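Local coordinates for pancreatic lipase related protein 2 (Equus caballus, PDB 1W52), which probably hydrolyses galactolipids and triacylglycerols, releasing fatty acids from dietary lipid, as expected of a pancreatic-type lipase of the alpha/beta hydrolase superfamily, at residues Y42-P47 and N65-R70; K71-I76 and Q97-N102; V171-G176 and F200-H205. All blocks are in the same frame, centred on the assembly; numbering follows the deposited sequence.

Contact 1: residues Y42-P47 and N65-R70; sequences YTNKNP and NFQSSR
The amides of Asn44 and Gln67 lie in almost parallel planes, 11° apart, although the two side chains cross at about a right angle; Asn44 OD1 comes within 3.4 Å of Gln67 NE2. The firmer partners of the Asn44 amide are backbone groups, since OD1 accepts from Thr101 N and ND2 donates to Glu99 O. Asn46 OD1 approaches Asn65 CB at 3.7 Å, while Asn46 ND2 serves Ser49 O and Leu41 O. Lys45 reaches across from the loop: its chain is extended beyond CG, with CD anti to CA (chi2 171°), passes obliquely beside the Asn65 side chain, and ends in a weak hydrogen bond from Lys45 NZ to Gln67 OE1 (3.2 Å). Deeper in, Thr43 CG2 lies 3.8 Å from Asn65 O.

The contact packs strand 38-43 and the turn that follows it against the loop joining helix 59-62 to strand 72-76, where Gln67 to Arg70 form a type I turn. On the inner side Phe66 meets Tyr143 and Thr43 touches Asn102 of strand 102-107, while Asn44 rests on Leu96 of helix 87-96.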
ATOM      1  N   TYR A  42      17.746  -9.279  11.534  1.00 46.07           N
ATOM      2  CA  TYR A  42      17.069 -10.522  11.373  1.00 48.11           C
ATOM      3  C   TYR A  42      17.537 -11.087  10.028  1.00 48.97           C
ATOM      4  O   TYR A  42      17.690 -10.357   9.055  1.00 48.39           O
ATOM      5  CB  TYR A  42      15.569 -10.289  11.353  1.00 48.99           C
ATOM      6  CG  TYR A  42      14.919  -9.877  12.674  1.00 52.95           C
ATOM      7  CD1 TYR A  42      14.464 -10.843  13.557  1.00 57.78           C
ATOM      8  CD2 TYR A  42      14.682  -8.517  13.006  1.00 55.53           C
ATOM      9  CE1 TYR A  42      13.822 -10.477  14.767  1.00 60.37           C
ATOM     10  CE2 TYR A  42      14.043  -8.146  14.221  1.00 56.68           C
ATOM     11  CZ  TYR A  42      13.616  -9.133  15.094  1.00 58.72           C
ATOM     12  OH  TYR A  42      12.991  -8.842  16.292  1.00 59.69           O
ATOM     13  N   THR A  43      17.797 -12.390  10.021  1.00 50.90           N
ATOM     14  CA  THR A  43      18.265 -13.157   8.855  1.00 52.59           C
ATOM     15  C   THR A  43      17.692 -14.553   8.983  1.00 54.25           C
ATOM     16  O   THR A  43      17.270 -14.944  10.068  1.00 54.02           O
ATOM     17  CB  THR A  43      19.797 -13.304   8.825  1.00 52.65           C
ATOM     18  OG1 THR A  43      20.278 -13.592  10.150  1.00 52.90           O
ATOM     19  CG2 THR A  43      20.489 -12.007   8.415  1.00 52.32           C
ATOM     20  N   ASN A  44      17.717 -15.332   7.902  1.00 56.79           N
ATOM     21  CA  ASN A  44      16.959 -16.580   7.903  1.00 58.62           C
ATOM     22  C   ASN A  44      17.560 -17.487   8.950  1.00 62.87           C
ATOM     23  O   ASN A  44      16.894 -18.374   9.465  1.00 62.57           O
ATOM     24  CB  ASN A  44      16.963 -17.264   6.552  1.00 57.45           C
ATOM     25  CG  ASN A  44      16.637 -16.340   5.450  1.00 53.53           C
ATOM     26  OD1 ASN A  44      17.452 -15.511   5.091  1.00 49.53           O
ATOM     27  ND2 ASN A  44      15.453 -16.467   4.893  1.00 48.78           N
ATOM     28  N   LYS A  45      18.824 -17.223   9.272  1.00 68.23           N
ATOM     29  CA  LYS A  45      19.551 -17.957  10.294  1.00 72.95           C
ATOM     30  C   LYS A  45      18.881 -17.737  11.653  1.00 72.98           C
ATOM     31  O   LYS A  45      18.544 -18.710  12.336  1.00 73.00           O
ATOM     32  CB  LYS A  45      21.024 -17.524  10.280  1.00 75.72           C
ATOM     33  CG  LYS A  45      21.729 -17.723   8.888  1.00 85.60           C
ATOM     34  CD  LYS A  45      23.149 -17.096   8.792  1.00 96.91           C
ATOM     35  CE  LYS A  45      23.939 -17.579   7.536  1.00100.00           C
ATOM     36  NZ  LYS A  45      25.045 -16.637   7.081  1.00100.00           N
ATOM     37  N   ASN A  46      18.650 -16.461  12.003  1.00 73.66           N
ATOM     38  CA  ASN A  46      17.927 -16.048  13.233  1.00 73.75           C
ATOM     39  C   ASN A  46      16.637 -15.254  13.004  1.00 73.99           C
ATOM     40  O   ASN A  46      16.632 -14.029  13.101  1.00 73.64           O
ATOM     41  CB  ASN A  46      18.833 -15.212  14.143  1.00 73.77           C
ATOM     42  CG  ASN A  46      19.256 -13.894  13.517  1.00 73.15           C
ATOM     43  OD1 ASN A  46      20.031 -13.863  12.559  1.00 72.70           O
ATOM     44  ND2 ASN A  46      18.762 -12.800  14.071  1.00 71.90           N
ATOM     45  N   PRO A  47      15.543 -15.951  12.710  1.00 74.49           N
ATOM     46  CA  PRO A  47      14.238 -15.305  12.479  1.00 74.41           C
ATOM     47  C   PRO A  47      13.377 -14.958  13.719  1.00 73.68           C
ATOM     48  O   PRO A  47      12.178 -14.781  13.558  1.00 72.74           O
ATOM     49  CB  PRO A  47      13.515 -16.327  11.585  1.00 74.85           C
ATOM     50  CG  PRO A  47      14.126 -17.668  11.932  1.00 75.23           C
ATOM     51  CD  PRO A  47      15.481 -17.410  12.517  1.00 74.75           C
ATOM     52  N   ASN A  65      25.127 -12.577  11.604  1.00 54.65           N
ATOM     53  CA  ASN A  65      24.618 -13.436  10.540  1.00 52.86           C
ATOM     54  C   ASN A  65      24.363 -12.710   9.232  1.00 50.16           C
ATOM     55  O   ASN A  65      24.021 -13.326   8.216  1.00 48.68           O
ATOM     56  CB  ASN A  65      23.342 -14.133  10.986  1.00 53.62           C
ATOM     57  CG  ASN A  65      23.570 -15.046  12.153  1.00 56.67           C
ATOM     58  OD1 ASN A  65      24.268 -14.702  13.088  1.00 62.65           O
ATOM     59  ND2 ASN A  65      22.987 -16.224  12.105  1.00 62.40           N
ATOM     60  N   PHE A  66      24.530 -11.399   9.248  1.00 48.00           N
ATOM     61  CA  PHE A  66      24.399 -10.637   8.030  1.00 46.99           C
ATOM     62  C   PHE A  66      25.135 -11.371   6.920  1.00 46.70           C
ATOM     63  O   PHE A  66      26.243 -11.800   7.137  1.00 46.57           O
ATOM     64  CB  PHE A  66      24.984  -9.244   8.232  1.00 46.54           C
ATOM     65  CG  PHE A  66      25.035  -8.404   6.978  1.00 44.67           C
ATOM     66  CD1 PHE A  66      26.177  -8.341   6.217  1.00 42.97           C
ATOM     67  CD2 PHE A  66      23.955  -7.665   6.584  1.00 42.85           C
ATOM     68  CE1 PHE A  66      26.217  -7.572   5.091  1.00 44.32           C
ATOM     69  CE2 PHE A  66      24.011  -6.884   5.450  1.00 43.39           C
ATOM     70  CZ  PHE A  66      25.133  -6.838   4.710  1.00 43.38           C
ATOM     71  N   GLN A  67      24.512 -11.492   5.746  1.00 46.84           N
ATOM     72  CA  GLN A  67      25.055 -12.213   4.590  1.00 47.02           C
ATOM     73  C   GLN A  67      25.265 -11.264   3.414  1.00 46.87           C
ATOM     74  O   GLN A  67      24.314 -10.874   2.748  1.00 46.45           O
ATOM     75  CB  GLN A  67      24.158 -13.406   4.181  1.00 47.31           C
ATOM     76  CG  GLN A  67      22.648 -13.289   4.466  1.00 50.01           C
ATOM     77  CD  GLN A  67      21.957 -14.617   4.914  1.00 54.79           C
ATOM     78  OE1 GLN A  67      22.489 -15.336   5.750  1.00 57.87           O
ATOM     79  NE2 GLN A  67      20.761 -14.909   4.372  1.00 56.65           N
ATOM     80  N   SER A  68      26.521 -10.910   3.147  1.00 47.17           N
ATOM     81  CA  SER A  68      26.830  -9.968   2.063  1.00 48.00           C
ATOM     82  C   SER A  68      26.393 -10.472   0.691  1.00 46.05           C
ATOM     83  O   SER A  68      26.328  -9.714  -0.269  1.00 44.54           O
ATOM     84  CB  SER A  68      28.323  -9.640   2.042  1.00 49.41           C
ATOM     85  OG  SER A  68      29.031 -10.697   1.414  1.00 55.06           O
ATOM     86  N   SER A  69      26.111 -11.763   0.622  1.00 45.75           N
ATOM     87  CA  SER A  69      25.588 -12.397  -0.588  1.00 45.75           C
ATOM     88  C   SER A  69      24.149 -11.962  -0.987  1.00 45.16           C
ATOM     89  O   SER A  69      23.816 -11.926  -2.174  1.00 44.94           O
ATOM     90  CB  SER A  69      25.639 -13.919  -0.419  1.00 45.77           C
ATOM     91  OG  SER A  69      25.046 -14.574  -1.534  1.00 45.18           O
ATOM     92  N   ARG A  70      23.324 -11.614   0.005  1.00 44.39           N
ATOM     93  CA  ARG A  70      21.873 -11.406  -0.171  1.00 43.26           C
ATOM     94  C   ARG A  70      21.386  -9.964  -0.143  1.00 43.50           C
ATOM     95  O   ARG A  70      22.065  -9.134   0.458  1.00 44.24           O
ATOM     96  CB  ARG A  70      21.184 -12.101   0.973  1.00 42.10           C
ATOM     97  CG  ARG A  70      21.572 -13.533   1.059  1.00 38.09           C
ATOM     98  CD  ARG A  70      21.290 -14.235  -0.209  1.00 31.91           C
ATOM     99  NE  ARG A  70      21.123 -15.655  -0.034  1.00 27.46           N
ATOM    100  CZ  ARG A  70      20.784 -16.467  -1.011  1.00 25.09           C
ATOM    101  NH1 ARG A  70      20.526 -15.993  -2.210  1.00 26.74           N
ATOM    102  NH2 ARG A  70      20.674 -17.753  -0.791  1.00 25.38           N
TER

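Contact 2: residues K71-I76 and Q97-N102; sequences KTHFVI and QVETTN
Lys71 to His73 and Asn102 meet as a parallel beta bridge centred on Thr72 and Asn102, in which Asn102 N bonds to Lys71 O, an oxygen whose place is less certain, and His73 N bonds to Asn102 O (2.7 Å). The bridge puts the side chains of Thr72 and Asn102 on one face of the sheet. There Asn102 ND2 donates to Thr72 OG1 over 3.0 Å, with the hydroxyl oxygen close to the amide plane. Both groups have further partners: Thr72 OG1 is hydrogen-bonded to Tyr143 OH, and Asn102 OD1 accepts from Gln67 N, which helps to fix the amide's rotation.

His73 and Glu99 reach toward each other tip to tip. His73 NE2 donates to Glu99 OE1 at 3.2 Å in a nearly straight bond (171° at the hydrogen). The oxygen lies in the imidazole plane but is met from above the carboxylate, whose plane stands 86° from the ring. The buried His73 is held at its other nitrogen as well, for ND1 pairs with His149 ND1; Glu99 OE2 in turn pairs with His311 NE2, making a chain of polar side chains. A calcium ion lies about 4 Å from the Glu99 side chain and may well polarise it. Lys71 NZ is more distant, 6.1 Å from Glu99 OE1.

The bridge begins the pairing of strand 72-76 with strand 102-107 in the central sheet of the hydrolase fold. Strand 148-153 flanks strand 72-76 on the other edge, and helix 87-96, which leads into the loop 97-102, places Ile95 against His73.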
ATOM      1  N   LYS A  71      20.213  -9.676  -0.749  1.00 42.56           N
ATOM      2  CA  LYS A  71      19.513  -8.374  -0.549  1.00 42.37           C
ATOM      3  C   LYS A  71      19.390  -8.002   0.935  1.00 38.15           C
ATOM      4  O   LYS A  71      19.415  -8.872   1.777  1.00 37.91           O
ATOM      5  CB  LYS A  71      18.062  -8.388  -1.063  1.00 44.24           C
ATOM      6  CG  LYS A  71      17.859  -8.265  -2.565  1.00 52.05           C
ATOM      7  CD  LYS A  71      16.351  -8.144  -2.952  1.00 59.53           C
ATOM      8  CE  LYS A  71      15.795  -6.748  -2.664  1.00 64.30           C
ATOM      9  NZ  LYS A  71      16.524  -5.586  -3.339  1.00 66.56           N
ATOM     10  N   THR A  72      19.236  -6.723   1.244  1.00 33.55           N
ATOM     11  CA  THR A  72      18.969  -6.304   2.611  1.00 30.40           C
ATOM     12  C   THR A  72      17.770  -5.356   2.709  1.00 29.92           C
ATOM     13  O   THR A  72      17.731  -4.291   2.075  1.00 29.67           O
ATOM     14  CB  THR A  72      20.181  -5.640   3.176  1.00 29.77           C
ATOM     15  OG1 THR A  72      21.292  -6.557   3.145  1.00 26.74           O
ATOM     16  CG2 THR A  72      19.963  -5.237   4.643  1.00 26.85           C
ATOM     17  N   HIS A  73      16.779  -5.763   3.491  1.00 29.14           N
ATOM     18  CA  HIS A  73      15.607  -4.933   3.756  1.00 28.49           C
ATOM     19  C   HIS A  73      15.745  -4.183   5.080  1.00 27.85           C
ATOM     20  O   HIS A  73      16.059  -4.747   6.118  1.00 27.12           O
ATOM     21  CB  HIS A  73      14.351  -5.788   3.750  1.00 28.22           C
ATOM     22  CG  HIS A  73      14.178  -6.551   2.475  1.00 27.96           C
ATOM     23  ND1 HIS A  73      13.877  -5.938   1.285  1.00 28.38           N
ATOM     24  CD2 HIS A  73      14.281  -7.873   2.202  1.00 27.85           C
ATOM     25  CE1 HIS A  73      13.795  -6.850   0.331  1.00 28.24           C
ATOM     26  NE2 HIS A  73      14.030  -8.034   0.862  1.00 26.37           N
ATOM     27  N   PHE A  74      15.560  -2.877   4.983  1.00 27.29           N
ATOM     28  CA  PHE A  74      15.478  -1.987   6.127  1.00 26.36           C
ATOM     29  C   PHE A  74      14.006  -1.617   6.272  1.00 24.44           C
ATOM     30  O   PHE A  74      13.308  -1.351   5.269  1.00 23.77           O
ATOM     31  CB  PHE A  74      16.265  -0.731   5.823  1.00 26.66           C
ATOM     32  CG  PHE A  74      17.766  -0.857   6.055  1.00 29.20           C
ATOM     33  CD1 PHE A  74      18.691  -0.737   4.983  1.00 28.75           C
ATOM     34  CD2 PHE A  74      18.270  -1.009   7.337  1.00 30.13           C
ATOM     35  CE1 PHE A  74      20.034  -0.771   5.210  1.00 24.47           C
ATOM     36  CE2 PHE A  74      19.633  -1.052   7.548  1.00 27.46           C
ATOM     37  CZ  PHE A  74      20.502  -0.924   6.482  1.00 25.50           C
ATOM     38  N   VAL A  75      13.542  -1.589   7.510  1.00 22.05           N
ATOM     39  CA  VAL A  75      12.167  -1.214   7.811  1.00 20.70           C
ATOM     40  C   VAL A  75      12.152  -0.130   8.869  1.00 20.37           C
ATOM     41  O   VAL A  75      12.426  -0.386  10.008  1.00 21.42           O
ATOM     42  CB  VAL A  75      11.445  -2.409   8.332  1.00 19.87           C
ATOM     43  CG1 VAL A  75      10.082  -2.034   8.796  1.00 18.46           C
ATOM     44  CG2 VAL A  75      11.356  -3.449   7.216  1.00 19.25           C
ATOM     45  N   ILE A  76      11.821   1.082   8.503  1.00 20.08           N
ATOM     46  CA  ILE A  76      11.833   2.215   9.435  1.00 19.83           C
ATOM     47  C   ILE A  76      10.404   2.697   9.839  1.00 19.98           C
ATOM     48  O   ILE A  76       9.602   3.089   8.968  1.00 18.88           O
ATOM     49  CB  ILE A  76      12.577   3.375   8.749  1.00 19.95           C
ATOM     50  CG1 ILE A  76      13.852   2.866   8.048  1.00 18.79           C
ATOM     51  CG2 ILE A  76      12.879   4.470   9.767  1.00 19.88           C
ATOM     52  CD1 ILE A  76      14.511   3.885   7.123  1.00 18.00           C
ATOM     53  N   GLN A  97      10.223 -15.532   5.557  1.00 41.39           N
ATOM     54  CA  GLN A  97       9.542 -16.773   5.164  1.00 43.68           C
ATOM     55  C   GLN A  97       9.488 -16.952   3.646  1.00 44.10           C
ATOM     56  O   GLN A  97       9.108 -18.022   3.191  1.00 44.86           O
ATOM     57  CB  GLN A  97       8.105 -16.854   5.681  1.00 44.52           C
ATOM     58  CG  GLN A  97       7.907 -16.555   7.141  1.00 48.34           C
ATOM     59  CD  GLN A  97       6.438 -16.468   7.520  1.00 52.36           C
ATOM     60  OE1 GLN A  97       5.553 -16.648   6.676  1.00 54.30           O
ATOM     61  NE2 GLN A  97       6.176 -16.169   8.787  1.00 54.47           N
ATOM     62  N   VAL A  98       9.817 -15.923   2.867  1.00 44.38           N
ATOM     63  CA  VAL A  98       9.668 -16.004   1.426  1.00 45.05           C
ATOM     64  C   VAL A  98      10.929 -15.823   0.627  1.00 45.77           C
ATOM     65  O   VAL A  98      10.941 -16.212  -0.538  1.00 45.79           O
ATOM     66  CB  VAL A  98       8.651 -15.006   0.921  1.00 45.59           C
ATOM     67  CG1 VAL A  98       7.426 -15.097   1.798  1.00 46.75           C
ATOM     68  CG2 VAL A  98       9.221 -13.544   0.839  1.00 45.50           C
ATOM     69  N   GLU A  99      11.969 -15.231   1.224  1.00 46.88           N
ATOM     70  CA  GLU A  99      13.274 -15.029   0.556  1.00 48.02           C
ATOM     71  C   GLU A  99      14.430 -15.166   1.505  1.00 47.23           C
ATOM     72  O   GLU A  99      14.254 -15.047   2.691  1.00 46.70           O
ATOM     73  CB  GLU A  99      13.363 -13.706  -0.239  1.00 49.29           C
ATOM     74  CG  GLU A  99      13.068 -12.376   0.463  1.00 53.71           C
ATOM     75  CD  GLU A  99      12.952 -11.176  -0.518  1.00 58.61           C
ATOM     76  OE1 GLU A  99      13.987 -10.618  -0.984  1.00 61.95           O
ATOM     77  OE2 GLU A  99      11.814 -10.783  -0.841  1.00 60.30           O
ATOM     78  N   THR A 100      15.611 -15.499   1.004  1.00 47.64           N
ATOM     79  CA  THR A 100      16.722 -15.644   1.937  1.00 48.12           C
ATOM     80  C   THR A 100      17.517 -14.363   1.852  1.00 48.79           C
ATOM     81  O   THR A 100      17.977 -13.957   0.798  1.00 46.90           O
ATOM     82  CB  THR A 100      17.561 -16.976   1.815  1.00 47.97           C
ATOM     83  OG1 THR A 100      18.023 -17.159   0.491  1.00 48.07           O
ATOM     84  CG2 THR A 100      16.671 -18.251   2.096  1.00 47.57           C
ATOM     85  N   THR A 101      17.583 -13.699   3.003  1.00 50.44           N
ATOM     86  CA  THR A 101      17.928 -12.313   3.059  1.00 52.63           C
ATOM     87  C   THR A 101      18.208 -11.770   4.464  1.00 50.34           C
ATOM     88  O   THR A 101      18.001 -12.448   5.468  1.00 49.43           O
ATOM     89  CB  THR A 101      16.764 -11.575   2.457  1.00 55.32           C
ATOM     90  OG1 THR A 101      16.310 -12.309   1.311  1.00 60.39           O
ATOM     91  CG2 THR A 101      17.170 -10.226   1.883  1.00 61.29           C
ATOM     92  N   ASN A 102      18.725 -10.537   4.465  1.00 48.25           N
ATOM     93  CA  ASN A 102      18.957  -9.712   5.627  1.00 46.57           C
ATOM     94  C   ASN A 102      17.851  -8.707   5.778  1.00 45.11           C
ATOM     95  O   ASN A 102      17.608  -7.894   4.869  1.00 45.29           O
ATOM     96  CB  ASN A 102      20.234  -8.900   5.420  1.00 46.92           C
ATOM     97  CG  ASN A 102      21.396  -9.745   5.030  1.00 46.92           C
ATOM     98  OD1 ASN A 102      21.690 -10.735   5.713  1.00 47.11           O
ATOM     99  ND2 ASN A 102      22.083  -9.369   3.929  1.00 46.58           N
TER

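Contact 3: residues V171-G176 and F200-H205; sequences VGRVTG and FVDVIH
Arg173, Thr175 and Asp202 form the dense polar part of this contact, on one face of two parallel strands. Arg173 stretches out with CG anti to the backbone N (chi1 -174°) and crosses Asp202 at about a right angle. Both N-H bonds of their salt bridge, Arg173 NH2 to Asp202 OD2 at 2.6 Å and Arg173 NE to Asp202 OD1, are weak in angle. Thr175 OG1 donates to the syn lone pair of Asp202 OD1 and lies over one face of the guanidinium, toward its rim; it is also bonded to His149 NE2. Phe200 runs alongside Arg173, its ring only 13° from the guanidinium plane. Gly310 O and His311 O receive further bonds from the guanidinium.

The opposite face is sparser: Val174 CG1 meets Val201 CG2 at 3.7 Å, and Gly176 brings no side chain beside Val203. Gly172, before the strand, is partly exposed. Backbone bonds such as Gly176 N to Asp202 O (2.9 Å) join the strands throughout.

Strand 173-177 lies between strands 148-153 and 201-204 and leads directly to Asp178, the predicted charge-relay acid. Strand 226-230 follows beyond 201-204, and Tyr272 of helix 257-277 packs on Thr175 and Ile204.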
ATOM      1  N   VAL A 171      21.120   3.563  -3.748  1.00 46.27           N
ATOM      2  CA  VAL A 171      20.346   2.532  -3.064  1.00 41.77           C
ATOM      3  C   VAL A 171      19.215   2.039  -3.986  1.00 38.52           C
ATOM      4  O   VAL A 171      18.499   2.803  -4.603  1.00 36.80           O
ATOM      5  CB  VAL A 171      19.822   3.058  -1.685  1.00 41.08           C
ATOM      6  CG1 VAL A 171      19.430   4.514  -1.807  1.00 41.91           C
ATOM      7  CG2 VAL A 171      18.638   2.284  -1.184  1.00 39.19           C
ATOM      8  N   GLY A 172      19.074   0.731  -4.074  1.00 35.44           N
ATOM      9  CA  GLY A 172      18.271   0.129  -5.107  1.00 33.56           C
ATOM     10  C   GLY A 172      16.799   0.383  -4.993  1.00 32.10           C
ATOM     11  O   GLY A 172      16.104   0.452  -5.994  1.00 31.66           O
ATOM     12  N   ARG A 173      16.299   0.479  -3.774  1.00 31.19           N
ATOM     13  CA  ARG A 173      14.878   0.740  -3.586  1.00 30.02           C
ATOM     14  C   ARG A 173      14.528   1.238  -2.215  1.00 28.91           C
ATOM     15  O   ARG A 173      14.959   0.692  -1.190  1.00 28.90           O
ATOM     16  CB  ARG A 173      14.107  -0.521  -3.810  1.00 30.12           C
ATOM     17  CG  ARG A 173      12.634  -0.396  -3.800  1.00 30.18           C
ATOM     18  CD  ARG A 173      12.024  -1.757  -3.787  1.00 29.69           C
ATOM     19  NE  ARG A 173      10.587  -1.766  -3.990  1.00 30.78           N
ATOM     20  CZ  ARG A 173       9.802  -2.788  -3.653  1.00 30.36           C
ATOM     21  NH1 ARG A 173      10.338  -3.858  -3.087  1.00 30.38           N
ATOM     22  NH2 ARG A 173       8.491  -2.758  -3.888  1.00 28.44           N
ATOM     23  N   VAL A 174      13.716   2.282  -2.220  1.00 27.26           N
ATOM     24  CA  VAL A 174      13.053   2.741  -1.025  1.00 26.23           C
ATOM     25  C   VAL A 174      11.575   2.718  -1.370  1.00 23.88           C
ATOM     26  O   VAL A 174      11.160   3.075  -2.483  1.00 23.07           O
ATOM     27  CB  VAL A 174      13.576   4.119  -0.501  1.00 26.79           C
ATOM     28  CG1 VAL A 174      13.603   5.107  -1.562  1.00 28.64           C
ATOM     29  CG2 VAL A 174      12.660   4.677   0.572  1.00 28.82           C
ATOM     30  N   THR A 175      10.818   2.202  -0.417  1.00 21.96           N
ATOM     31  CA  THR A 175       9.375   2.082  -0.490  1.00 20.49           C
ATOM     32  C   THR A 175       8.778   2.970   0.589  1.00 19.73           C
ATOM     33  O   THR A 175       9.141   2.876   1.772  1.00 19.62           O
ATOM     34  CB  THR A 175       8.987   0.641  -0.221  1.00 20.23           C
ATOM     35  OG1 THR A 175       9.415  -0.201  -1.319  1.00 18.85           O
ATOM     36  CG2 THR A 175       7.482   0.522  -0.169  1.00 19.41           C
ATOM     37  N   GLY A 176       7.879   3.853   0.191  1.00 18.80           N
ATOM     38  CA  GLY A 176       7.241   4.765   1.136  1.00 18.02           C
ATOM     39  C   GLY A 176       5.852   4.299   1.554  1.00 16.97           C
ATOM     40  O   GLY A 176       4.935   4.375   0.779  1.00 16.67           O
ATOM     41  N   PHE A 200      14.866   3.063  -7.437  1.00 29.16           N
ATOM     42  CA  PHE A 200      13.442   2.782  -7.516  1.00 27.34           C
ATOM     43  C   PHE A 200      12.742   3.173  -6.222  1.00 26.37           C
ATOM     44  O   PHE A 200      13.097   2.665  -5.127  1.00 26.25           O
ATOM     45  CB  PHE A 200      13.252   1.307  -7.710  1.00 26.60           C
ATOM     46  CG  PHE A 200      11.828   0.897  -7.842  1.00 26.39           C
ATOM     47  CD1 PHE A 200      10.928   1.620  -8.641  1.00 24.17           C
ATOM     48  CD2 PHE A 200      11.357  -0.244  -7.172  1.00 25.79           C
ATOM     49  CE1 PHE A 200       9.600   1.192  -8.790  1.00 21.88           C
ATOM     50  CE2 PHE A 200      10.023  -0.658  -7.340  1.00 23.62           C
ATOM     51  CZ  PHE A 200       9.164   0.067  -8.149  1.00 19.90           C
ATOM     52  N   VAL A 201      11.724   4.030  -6.373  1.00 24.49           N
ATOM     53  CA  VAL A 201      10.860   4.461  -5.276  1.00 23.13           C
ATOM     54  C   VAL A 201       9.428   4.089  -5.624  1.00 21.55           C
ATOM     55  O   VAL A 201       8.881   4.503  -6.662  1.00 21.44           O
ATOM     56  CB  VAL A 201      10.924   6.016  -5.027  1.00 23.33           C
ATOM     57  CG1 VAL A 201      10.059   6.433  -3.833  1.00 23.09           C
ATOM     58  CG2 VAL A 201      12.376   6.533  -4.804  1.00 22.82           C
ATOM     59  N   ASP A 202       8.814   3.344  -4.729  1.00 19.51           N
ATOM     60  CA  ASP A 202       7.403   3.010  -4.872  1.00 19.46           C
ATOM     61  C   ASP A 202       6.633   3.461  -3.637  1.00 18.87           C
ATOM     62  O   ASP A 202       7.063   3.262  -2.513  1.00 18.97           O
ATOM     63  CB  ASP A 202       7.213   1.506  -5.051  1.00 19.69           C
ATOM     64  CG  ASP A 202       7.898   0.691  -3.952  1.00 20.68           C
ATOM     65  OD1 ASP A 202       8.991   1.132  -3.465  1.00 22.02           O
ATOM     66  OD2 ASP A 202       7.410  -0.383  -3.523  1.00 19.15           O
ATOM     67  N   VAL A 203       5.470   4.032  -3.836  1.00 18.59           N
ATOM     68  CA  VAL A 203       4.719   4.565  -2.728  1.00 18.93           C
ATOM     69  C   VAL A 203       3.306   3.980  -2.633  1.00 18.17           C
ATOM     70  O   VAL A 203       2.622   3.854  -3.630  1.00 17.84           O
ATOM     71  CB  VAL A 203       4.631   6.079  -2.854  1.00 19.42           C
ATOM     72  CG1 VAL A 203       4.202   6.711  -1.524  1.00 19.96           C
ATOM     73  CG2 VAL A 203       5.967   6.621  -3.294  1.00 19.49           C
ATOM     74  N   ILE A 204       2.898   3.633  -1.414  1.00 17.25           N
ATOM     75  CA  ILE A 204       1.502   3.342  -1.111  1.00 16.95           C
ATOM     76  C   ILE A 204       0.851   4.489  -0.320  1.00 17.21           C
ATOM     77  O   ILE A 204       1.338   4.872   0.729  1.00 16.03           O
ATOM     78  CB  ILE A 204       1.392   2.019  -0.364  1.00 16.22           C
ATOM     79  CG1 ILE A 204       2.024   0.946  -1.208  1.00 15.87           C
ATOM     80  CG2 ILE A 204      -0.074   1.627  -0.148  1.00 15.28           C
ATOM     81  CD1 ILE A 204       2.139  -0.383  -0.473  1.00 17.16           C
ATOM     82  N   HIS A 205      -0.257   5.009  -0.857  1.00 18.24           N
ATOM     83  CA  HIS A 205      -0.985   6.158  -0.294  1.00 19.21           C
ATOM     84  C   HIS A 205      -2.330   5.684   0.281  1.00 17.91           C
ATOM     85  O   HIS A 205      -3.236   5.359  -0.484  1.00 16.46           O
ATOM     86  CB  HIS A 205      -1.359   7.152  -1.382  1.00 20.74           C
ATOM     87  CG  HIS A 205      -0.204   7.783  -2.112  1.00 25.95           C
ATOM     88  ND1 HIS A 205       0.243   9.057  -1.828  1.00 28.80           N
ATOM     89  CD2 HIS A 205       0.514   7.360  -3.185  1.00 29.12           C
ATOM     90  CE1 HIS A 205       1.212   9.373  -2.671  1.00 31.11           C
ATOM     91  NE2 HIS A 205       1.403   8.357  -3.496  1.00 31.21           N
TER

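All three contacts reach the same sheet of the lipase domain, at increasing depth. Contact 1 lies toward the surface, about 26 Å from the centre of the chain to its own centre, and relies on loop amides and a lysine; contacts 2 and 3 are buried and combine strand pairing with charged or histidine groups. Contacts 1 and 2 adjoin through the loop 97-102, which joins strand 38-43 and its turn to the start of strand 102-107. Contact 3 does not touch either, but His149 of the intervening strand 148-153 is a polar partner of both His73 and Thr175, and His311 serves both Glu99 and Arg173.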